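PDB 4JGB: putative exported protein from Burkholderia pseudomallei, which is of unproven function but has a Rossmann-type fold and may act as an NAD(P)(H)-dependent oxidoreductase. Local coordinates for residues A26-Q31 with F195-E200; Q66-S71 with V99-V104; G93-G98 with S144-L149. One frame throughout, in Å; residues are numbered along the deposited sequence.

Interaction 1: A26-Q31 with F195-E200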
loop_
_atom_site.group_PDB
_atom_site.type_symbol
_atom_site.label_atom_id
_atom_site.label_comp_id
_atom_site.label_asym_id
_atom_site.label_seq_id
_atom_site.Cartn_x
_atom_site.Cartn_y
_atom_site.Cartn_z
ATOM N N ALA A 26 0.844 -1.868 15.385
ATOM C CA ALA A 26 1.396 -1.975 16.761
ATOM C C ALA A 26 0.311 -2.003 17.835
ATOM O O ALA A 26 0.376 -2.816 18.750
ATOM C CB ALA A 26 2.394 -0.855 17.054
ATOM N N ARG A 27 -0.710 -1.140 17.720
ATOM C CA ARG A 27 -1.696 -1.038 18.780
ATOM C C ARG A 27 -2.567 -2.313 18.865
ATOM O O ARG A 27 -3.248 -2.522 19.892
ATOM C CB ARG A 27 -2.572 0.209 18.618
ATOM C CG ARG A 27 -3.614 0.182 17.477
ATOM C CD ARG A 27 -4.250 1.574 17.320
ATOM N NE ARG A 27 -5.121 1.886 18.466
ATOM C CZ ARG A 27 -5.655 3.080 18.768
ATOM N NH1 ARG A 27 -5.438 4.160 18.023
ATOM N NH2 ARG A 27 -6.434 3.187 19.852
ATOM N N ARG A 28 -2.524 -3.142 17.809
ATOM C CA ARG A 28 -3.281 -4.414 17.748
ATOM C C ARG A 28 -2.452 -5.578 18.307
ATOM O O ARG A 28 -2.949 -6.704 18.481
ATOM C CB ARG A 28 -3.694 -4.751 16.299
ATOM C CG ARG A 28 -4.585 -3.707 15.624
ATOM C CD ARG A 28 -4.998 -4.151 14.204
ATOM N NE ARG A 28 -5.750 -3.108 13.510
ATOM C CZ ARG A 28 -6.596 -3.287 12.483
ATOM N NH1 ARG A 28 -6.837 -4.485 11.968
ATOM N NH2 ARG A 28 -7.203 -2.229 11.967
ATOM N N GLY A 29 -1.176 -5.323 18.551
ATOM C CA GLY A 29 -0.291 -6.370 19.117
ATOM C C GLY A 29 0.541 -7.054 18.030
ATOM O O GLY A 29 1.258 -8.017 18.316
ATOM N N HIS A 30 0.477 -6.554 16.785
ATOM C CA HIS A 30 1.390 -7.072 15.744
ATOM C C HIS A 30 2.784 -6.580 16.059
ATOM O O HIS A 30 2.936 -5.507 16.646
ATOM C CB HIS A 30 0.949 -6.657 14.324
ATOM C CG HIS A 30 -0.407 -7.174 13.942
ATOM N ND1 HIS A 30 -0.721 -8.515 13.960
ATOM C CD2 HIS A 30 -1.520 -6.532 13.516
ATOM C CE1 HIS A 30 -1.974 -8.674 13.580
ATOM N NE2 HIS A 30 -2.474 -7.487 13.285
ATOM N N GLN A 31 3.796 -7.367 15.708
ATOM C CA GLN A 31 5.199 -6.940 15.805
ATOM C C GLN A 31 5.619 -6.222 14.515
ATOM O O GLN A 31 5.764 -6.850 13.452
ATOM C CB GLN A 31 6.102 -8.156 16.067
ATOM C CG GLN A 31 7.581 -7.851 16.223
ATOM C CD GLN A 31 8.468 -9.046 15.894
ATOM O OE1 GLN A 31 9.143 -9.094 14.837
ATOM N NE2 GLN A 31 8.461 -10.024 16.779
ATOM N N PHE A 195 -6.089 -1.085 5.786
ATOM C CA PHE A 195 -4.884 -1.658 5.211
ATOM C C PHE A 195 -4.472 -2.810 6.121
ATOM O O PHE A 195 -4.239 -3.947 5.657
ATOM C CB PHE A 195 -3.784 -0.566 5.129
ATOM C CG PHE A 195 -2.528 -0.977 4.394
ATOM C CD1 PHE A 195 -1.532 -1.729 5.028
ATOM C CD2 PHE A 195 -2.291 -0.528 3.095
ATOM C CE1 PHE A 195 -0.351 -2.046 4.368
ATOM C CE2 PHE A 195 -1.101 -0.859 2.434
ATOM C CZ PHE A 195 -0.127 -1.603 3.085
ATOM N N VAL A 196 -4.439 -2.530 7.425
ATOM C CA VAL A 196 -4.067 -3.552 8.410
ATOM C C VAL A 196 -5.165 -4.647 8.534
ATOM O O VAL A 196 -4.844 -5.820 8.749
ATOM C CB VAL A 196 -3.726 -2.905 9.785
ATOM C CG1 VAL A 196 -3.509 -3.982 10.837
ATOM C CG2 VAL A 196 -2.487 -1.987 9.701
ATOM N N ASP A 197 -6.446 -4.288 8.380
ATOM C CA ASP A 197 -7.533 -5.320 8.360
ATOM C C ASP A 197 -7.244 -6.275 7.192
ATOM O O ASP A 197 -7.429 -7.491 7.296
ATOM C CB ASP A 197 -8.946 -4.724 8.112
ATOM C CG ASP A 197 -9.556 -4.027 9.326
ATOM O OD1 ASP A 197 -9.101 -4.173 10.475
ATOM O OD2 ASP A 197 -10.556 -3.324 9.104
ATOM N N GLU A 198 -6.782 -5.721 6.082
ATOM C CA GLU A 198 -6.573 -6.517 4.874
ATOM C C GLU A 198 -5.382 -7.447 5.033
ATOM O O GLU A 198 -5.418 -8.591 4.580
ATOM C CB GLU A 198 -6.449 -5.648 3.602
ATOM C CG GLU A 198 -6.183 -6.434 2.295
ATOM C CD GLU A 198 -7.105 -7.651 2.085
ATOM O OE1 GLU A 198 -8.219 -7.675 2.667
ATOM O OE2 GLU A 198 -6.722 -8.584 1.321
ATOM N N ILE A 199 -4.338 -6.949 5.691
ATOM C CA ILE A 199 -3.210 -7.789 6.127
ATOM C C ILE A 199 -3.678 -9.008 6.925
ATOM O O ILE A 199 -3.191 -10.112 6.696
ATOM C CB ILE A 199 -2.164 -6.989 6.942
ATOM C CG1 ILE A 199 -1.463 -5.957 6.033
ATOM C CG2 ILE A 199 -1.143 -7.925 7.603
ATOM C CD1 ILE A 199 -0.404 -5.129 6.730
ATOM N N GLU A 200 -4.626 -8.814 7.834
ATOM C CA GLU A 200 -5.156 -9.907 8.669
ATOM C C GLU A 200 -6.151 -10.782 7.910
ATOM O O GLU A 200 -6.141 -11.972 8.080
ATOM C CB GLU A 200 -5.874 -9.353 9.898
ATOM C CG GLU A 200 -4.948 -8.735 10.937
ATOM C CD GLU A 200 -5.690 -7.803 11.876
ATOM O OE1 GLU A 200 -6.943 -7.755 11.820
ATOM O OE2 GLU A 200 -5.010 -7.101 12.659
#
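Val196, on helix 188-201, meets segment 26-31 with its CG1 methyl, which lies over one face of the Arg28 guanidinium, 3.3 Å above the plane and offset toward the rim. The same methyl touches the His30 ring obliquely. The valine also packs against Ile21, Glu24 and Ala25 of helix 16-27, so it sits where the two helices of this layer of the Rossmann-type fold come together. One residue on, Asp197 brings OD1 to the guanidinium edge, 2.7 Å from Arg28 NH1, in a salt bridge; a weak bond from Arg28 NH2 reaches the same oxygen. The carboxylate and guanidinium planes are turned 50° apart. The arginine chain, extended from CG to NE, crosses the aspartate at about a right angle, and NH2 has a further ionic partner in Glu24. A turn later, Glu200 places OE2 2.6 Å from His30 NE2. This bond is nearly straight (170°), lies in the ring plane and uses the anti lone pair of OE2. The same oxygen also receives a weak bond from Arg28 NH1, at 3.3 Å. The other ring nitrogen, ND1, accepts from Leu6 N. With ND1 accepting and NE2 donating, His30 is probably a neutral tautomer that steadies the Glu200 carboxylate, while the single arginine charge is shared among Asp197, Glu200 and Glu24.

Interaction 2: Q66-S71 with V99-V104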
loop_
_atom_site.group_PDB
_atom_site.type_symbol
_atom_site.label_atom_id
_atom_site.label_comp_id
_atom_site.label_asym_id
_atom_site.label_seq_id
_atom_site.Cartn_x
_atom_site.Cartn_y
_atom_site.Cartn_z
ATOM N N GLN A 66 9.827 -12.800 8.515
ATOM C CA GLN A 66 8.629 -11.935 8.561
ATOM C C GLN A 66 7.404 -12.652 7.978
ATOM O O GLN A 66 7.531 -13.472 7.044
ATOM C CB GLN A 66 8.863 -10.613 7.813
ATOM C CG GLN A 66 10.019 -9.744 8.319
ATOM C CD GLN A 66 9.781 -9.170 9.716
ATOM O OE1 GLN A 66 8.643 -8.996 10.149
ATOM N NE2 GLN A 66 10.869 -8.891 10.435
ATOM N N ASP A 67 6.224 -12.354 8.524
ATOM C CA ASP A 67 4.974 -12.909 7.949
ATOM C C ASP A 67 4.501 -12.111 6.751
ATOM O O ASP A 67 3.929 -12.670 5.807
ATOM C CB ASP A 67 3.847 -12.967 8.985
ATOM C CG ASP A 67 4.200 -13.807 10.160
ATOM O OD1 ASP A 67 4.583 -14.959 9.932
ATOM O OD2 ASP A 67 4.098 -13.312 11.303
ATOM N N VAL A 68 4.731 -10.797 6.785
ATOM C CA VAL A 68 4.126 -9.889 5.810
ATOM C C VAL A 68 5.149 -8.812 5.450
ATOM O O VAL A 68 5.822 -8.260 6.319
ATOM C CB VAL A 68 2.850 -9.240 6.405
ATOM C CG1 VAL A 68 2.233 -8.142 5.507
ATOM C CG2 VAL A 68 1.834 -10.323 6.774
ATOM N N VAL A 69 5.259 -8.485 4.174
ATOM C CA VAL A 69 6.002 -7.266 3.845
ATOM C C VAL A 69 5.043 -6.223 3.240
ATOM O O VAL A 69 4.233 -6.537 2.348
ATOM C CB VAL A 69 7.238 -7.574 2.980
ATOM C CG1 VAL A 69 6.807 -8.079 1.614
ATOM C CG2 VAL A 69 8.092 -6.337 2.815
ATOM N N ALA A 70 5.094 -4.996 3.755
ATOM C CA ALA A 70 4.245 -3.899 3.226
ATOM C C ALA A 70 5.066 -2.683 2.778
ATOM O O ALA A 70 6.078 -2.341 3.384
ATOM C CB ALA A 70 3.168 -3.485 4.262
ATOM N N SER A 71 4.621 -2.022 1.721
ATOM C CA SER A 71 5.246 -0.780 1.296
ATOM C C SER A 71 4.221 0.365 1.390
ATOM O O SER A 71 3.138 0.291 0.795
ATOM C CB SER A 71 5.820 -0.941 -0.124
ATOM O OG SER A 71 6.012 0.313 -0.765
ATOM N N VAL A 99 8.487 -15.090 1.943
ATOM C CA VAL A 99 7.365 -14.337 2.509
ATOM C C VAL A 99 6.225 -14.307 1.486
ATOM O O VAL A 99 6.422 -13.930 0.331
ATOM C CB VAL A 99 7.792 -12.893 2.877
ATOM C CG1 VAL A 99 6.574 -12.009 3.201
ATOM C CG2 VAL A 99 8.815 -12.926 4.020
ATOM N N LYS A 100 5.041 -14.728 1.902
ATOM C CA LYS A 100 3.959 -14.930 0.963
ATOM C C LYS A 100 3.048 -13.701 0.880
ATOM O O LYS A 100 2.507 -13.386 -0.184
ATOM C CB LYS A 100 3.173 -16.188 1.356
ATOM C CG LYS A 100 2.108 -16.612 0.355
ATOM C CD LYS A 100 2.621 -17.684 -0.590
ATOM C CE LYS A 100 1.491 -18.176 -1.483
ATOM N NZ LYS A 100 0.279 -18.529 -0.682
ATOM N N ARG A 101 2.887 -13.000 1.998
ATOM C CA ARG A 101 1.943 -11.894 2.040
ATOM C C ARG A 101 2.672 -10.578 1.813
ATOM O O ARG A 101 3.598 -10.244 2.551
ATOM C CB ARG A 101 1.160 -11.911 3.370
ATOM C CG ARG A 101 -0.008 -10.933 3.419
ATOM C CD ARG A 101 -1.127 -11.424 2.536
ATOM N NE ARG A 101 -2.355 -10.676 2.730
ATOM C CZ ARG A 101 -2.914 -9.917 1.808
ATOM N NH1 ARG A 101 -2.332 -9.760 0.613
ATOM N NH2 ARG A 101 -4.053 -9.301 2.105
ATOM N N VAL A 102 2.260 -9.874 0.754
ATOM C CA VAL A 102 2.818 -8.589 0.302
ATOM C C VAL A 102 1.671 -7.571 0.136
ATOM O O VAL A 102 0.743 -7.806 -0.637
ATOM C CB VAL A 102 3.528 -8.734 -1.084
ATOM C CG1 VAL A 102 4.044 -7.391 -1.608
ATOM C CG2 VAL A 102 4.671 -9.746 -1.040
ATOM N N VAL A 103 1.714 -6.442 0.848
ATOM C CA VAL A 103 0.649 -5.439 0.675
ATOM C C VAL A 103 1.277 -4.089 0.336
ATOM O O VAL A 103 2.160 -3.611 1.065
ATOM C CB VAL A 103 -0.324 -5.299 1.888
ATOM C CG1 VAL A 103 -1.458 -4.308 1.579
ATOM C CG2 VAL A 103 -0.934 -6.638 2.275
ATOM N N VAL A 104 0.847 -3.493 -0.774
ATOM C CA VAL A 104 1.431 -2.204 -1.210
ATOM C C VAL A 104 0.379 -1.098 -1.313
ATOM O O VAL A 104 -0.775 -1.339 -1.658
ATOM C CB VAL A 104 2.288 -2.331 -2.522
ATOM C CG1 VAL A 104 3.217 -3.536 -2.471
ATOM C CG2 VAL A 104 1.433 -2.499 -3.762
HETATM O O HOH W 1 3.569 -14.905 4.600
#
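Val69 O is gripped by two groups of the neighbouring strand: Val103 N donates to it at 2.9 Å, and the CA-H of Val102 meets it with CA 3.2 Å away. Val69 N in turn donates to Arg101 O at 2.9 Å, and Ser71 N bonds to Val103 O at 3.0 Å. Those two carbonyls each meet a CA-H as well, from Val68 and Ala70 respectively. Strands 68-71 and 101-104 thus run parallel, 13° apart, as the two strands of a beta-alpha-beta unit whose crossover is helix 83-97, in the central sheet of the Rossmann-type fold. On the face of Val69 and Val102, which turns to that helix, Val69 CG1 lies 3.8 Å from Val102 CG2; chi1 of 67° sets this CG1 between the backbone N and the carbonyl carbon. On the other face, lined by helix 188-201, Val68 lies beside Arg101 and points the same way, its CG2 3.8 Å from Arg101 CB. The arginine chain then bends at chi2 (72°), and CG2 of Val103 lies over the centre of its guanidinium, 3.7 Å above the plane. The polar end is held by Asp150 O, Thr152 and the carboxylate of Glu198. Before the strands pair, Val99 CG2 packs on Gln66 O, and a water bridges the two segments, donating to Asp67 O at 2.6 Å and accepting from Lys100 N.

Interaction 3: G93-G98 with S144-L149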
loop_
_atom_site.group_PDB
_atom_site.type_symbol
_atom_site.label_atom_id
_atom_site.label_comp_id
_atom_site.label_asym_id
_atom_site.label_seq_id
_atom_site.Cartn_x
_atom_site.Cartn_y
_atom_site.Cartn_z
ATOM N N GLY A 93 12.195 -9.741 -3.439
ATOM C CA GLY A 93 12.563 -9.922 -2.029
ATOM C C GLY A 93 11.662 -10.917 -1.332
ATOM O O GLY A 93 12.141 -11.834 -0.668
ATOM N N ALA A 94 10.349 -10.743 -1.476
ATOM C CA ALA A 94 9.410 -11.640 -0.790
ATOM C C ALA A 94 9.642 -13.069 -1.238
ATOM O O ALA A 94 9.754 -13.955 -0.400
ATOM C CB ALA A 94 7.960 -11.227 -1.039
ATOM N N ARG A 95 9.721 -13.295 -2.556
ATOM C CA ARG A 95 10.032 -14.634 -3.107
ATOM C C ARG A 95 11.317 -15.235 -2.533
ATOM O O ARG A 95 11.336 -16.399 -2.090
ATOM C CB ARG A 95 10.143 -14.561 -4.637
ATOM C CG ARG A 95 8.800 -14.412 -5.352
ATOM C CD ARG A 95 8.978 -14.077 -6.825
ATOM N NE ARG A 95 7.769 -14.388 -7.586
ATOM C CZ ARG A 95 7.555 -13.974 -8.832
ATOM N NH1 ARG A 95 8.453 -13.219 -9.430
ATOM N NH2 ARG A 95 6.429 -14.297 -9.463
ATOM N N LYS A 96 12.387 -14.438 -2.558
ATOM C CA LYS A 96 13.721 -14.878 -2.158
ATOM C C LYS A 96 13.744 -15.226 -0.673
ATOM O O LYS A 96 14.385 -16.192 -0.267
ATOM C CB LYS A 96 14.755 -13.787 -2.455
ATOM N N ALA A 97 12.999 -14.440 0.115
ATOM C CA ALA A 97 12.920 -14.612 1.564
ATOM C C ALA A 97 11.840 -15.627 2.032
ATOM O O ALA A 97 11.837 -16.034 3.182
ATOM C CB ALA A 97 12.718 -13.263 2.232
ATOM N N GLY A 98 10.934 -16.031 1.153
ATOM C CA GLY A 98 9.907 -17.018 1.526
ATOM C C GLY A 98 8.691 -16.391 2.192
ATOM O O GLY A 98 7.946 -17.074 2.911
ATOM N N SER A 144 -0.122 -8.093 -11.588
ATOM C CA SER A 144 -1.124 -9.000 -12.176
ATOM C C SER A 144 -0.479 -10.225 -12.829
ATOM O O SER A 144 -1.146 -11.239 -13.084
ATOM C CB SER A 144 -1.987 -8.258 -13.208
ATOM O OG SER A 144 -2.475 -7.042 -12.678
ATOM N N THR A 145 0.816 -10.144 -13.122
ATOM C CA THR A 145 1.531 -11.316 -13.672
ATOM C C THR A 145 2.062 -12.224 -12.548
ATOM O O THR A 145 2.678 -13.275 -12.794
ATOM C CB THR A 145 2.702 -10.895 -14.586
ATOM O OG1 THR A 145 3.740 -10.321 -13.778
ATOM C CG2 THR A 145 2.225 -9.855 -15.633
ATOM N N VAL A 146 1.843 -11.825 -11.305
ATOM C CA VAL A 146 2.447 -12.553 -10.220
ATOM C C VAL A 146 1.334 -13.398 -9.617
ATOM O O VAL A 146 0.382 -12.861 -9.037
ATOM C CB VAL A 146 3.096 -11.586 -9.216
ATOM C CG1 VAL A 146 3.550 -12.311 -7.951
ATOM C CG2 VAL A 146 4.240 -10.803 -9.879
ATOM N N GLN A 147 1.472 -14.713 -9.759
ATOM C CA GLN A 147 0.439 -15.654 -9.332
ATOM C C GLN A 147 0.810 -16.345 -8.037
ATOM O O GLN A 147 -0.042 -16.928 -7.366
ATOM C CB GLN A 147 0.240 -16.734 -10.409
ATOM C CG GLN A 147 -0.194 -16.207 -11.777
ATOM C CD GLN A 147 -1.704 -16.098 -11.913
ATOM O OE1 GLN A 147 -2.348 -15.264 -11.269
ATOM N NE2 GLN A 147 -2.285 -16.953 -12.764
ATOM N N ASP A 148 2.094 -16.310 -7.711
ATOM C CA ASP A 148 2.623 -17.181 -6.685
ATOM C C ASP A 148 2.775 -16.491 -5.305
ATOM O O ASP A 148 3.203 -17.123 -4.340
ATOM C CB ASP A 148 3.964 -17.736 -7.166
ATOM C CG ASP A 148 4.998 -16.641 -7.370
ATOM O OD1 ASP A 148 4.852 -15.801 -8.287
ATOM O OD2 ASP A 148 5.938 -16.596 -6.589
ATOM N N LEU A 149 2.494 -15.196 -5.220
ATOM C CA LEU A 149 2.483 -14.497 -3.929
ATOM C C LEU A 149 1.054 -14.026 -3.626
ATOM O O LEU A 149 0.281 -13.786 -4.560
ATOM C CB LEU A 149 3.404 -13.261 -3.980
ATOM C CG LEU A 149 4.908 -13.340 -4.262
ATOM C CD1 LEU A 149 5.511 -11.936 -4.242
ATOM C CD2 LEU A 149 5.583 -14.201 -3.222
#
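Arg95 and Asp148 cross at about a right angle, yet their flat ends are nearly coplanar, with guanidinium and carboxylate planes only 20° apart. The pairing is a two-pronged salt bridge between the last turn of helix 83-97 and the loop leading from helix 130-143 into strand 150-155, both on one side of the Rossmann-type sheet. Arg95 NE donates to Asp148 OD2 at 3.0 Å, close to the guanidinium plane and on the syn lone pair of the oxygen. Beside it, Arg95 NH2 points almost straight at Asp148 OD1 (173°), modelled at 2.5 Å, a doubtfully short length. The arginine reaches across because its chain is extended from CG to NE. Asp148 rises to meet it with CG between its own backbone N and carbonyl carbon (chi1 63°).

Beneath this ionic pair the contact becomes apolar. Leu149 also crosses Arg95 at about a right angle and sets CD2 3.9 Å from Arg95 CG, against the aliphatic part of the chain, while its other methyl, CD1, turns to Ala94 CB. Both Ala94 and Leu149 also rest on Val102 of strand 101-105, so the leucine touches both helix 83-97 and the sheet. Gly98, with positive phi, is the C-prime residue of the Schellman motif that ends the helix, Val99 N bonding to Ala94 O. At the guanidinium, Val146 approaches Arg95 NH2 obliquely, CG1 at 3.8 Å and CG2 at 4.1 Å.

In the fold
Interaction 2 is the core contact, two central parallel strands joined by backbone bonds with valines on both faces; interactions 1 and 3 lie in the helical layers on opposite faces of that sheet, their centres about 21 Å apart without touching. Interaction 1 is partly buried, whereas interaction 3 sets an exposed ionic pair over buried Ala94, Val146 and Leu149. Both turn on arginine-carboxylate salt bridges, but interaction 1 adds a histidine and a second acid. Each meets the sheet through side chains: helix 188-201 brings Phe195 and Ile199 onto Val103 and Glu198 to Arg101, while Ala94 and Leu149 pack on Val102. Interactions 2 and 3 also share the beta-alpha-beta unit containing helix 83-97.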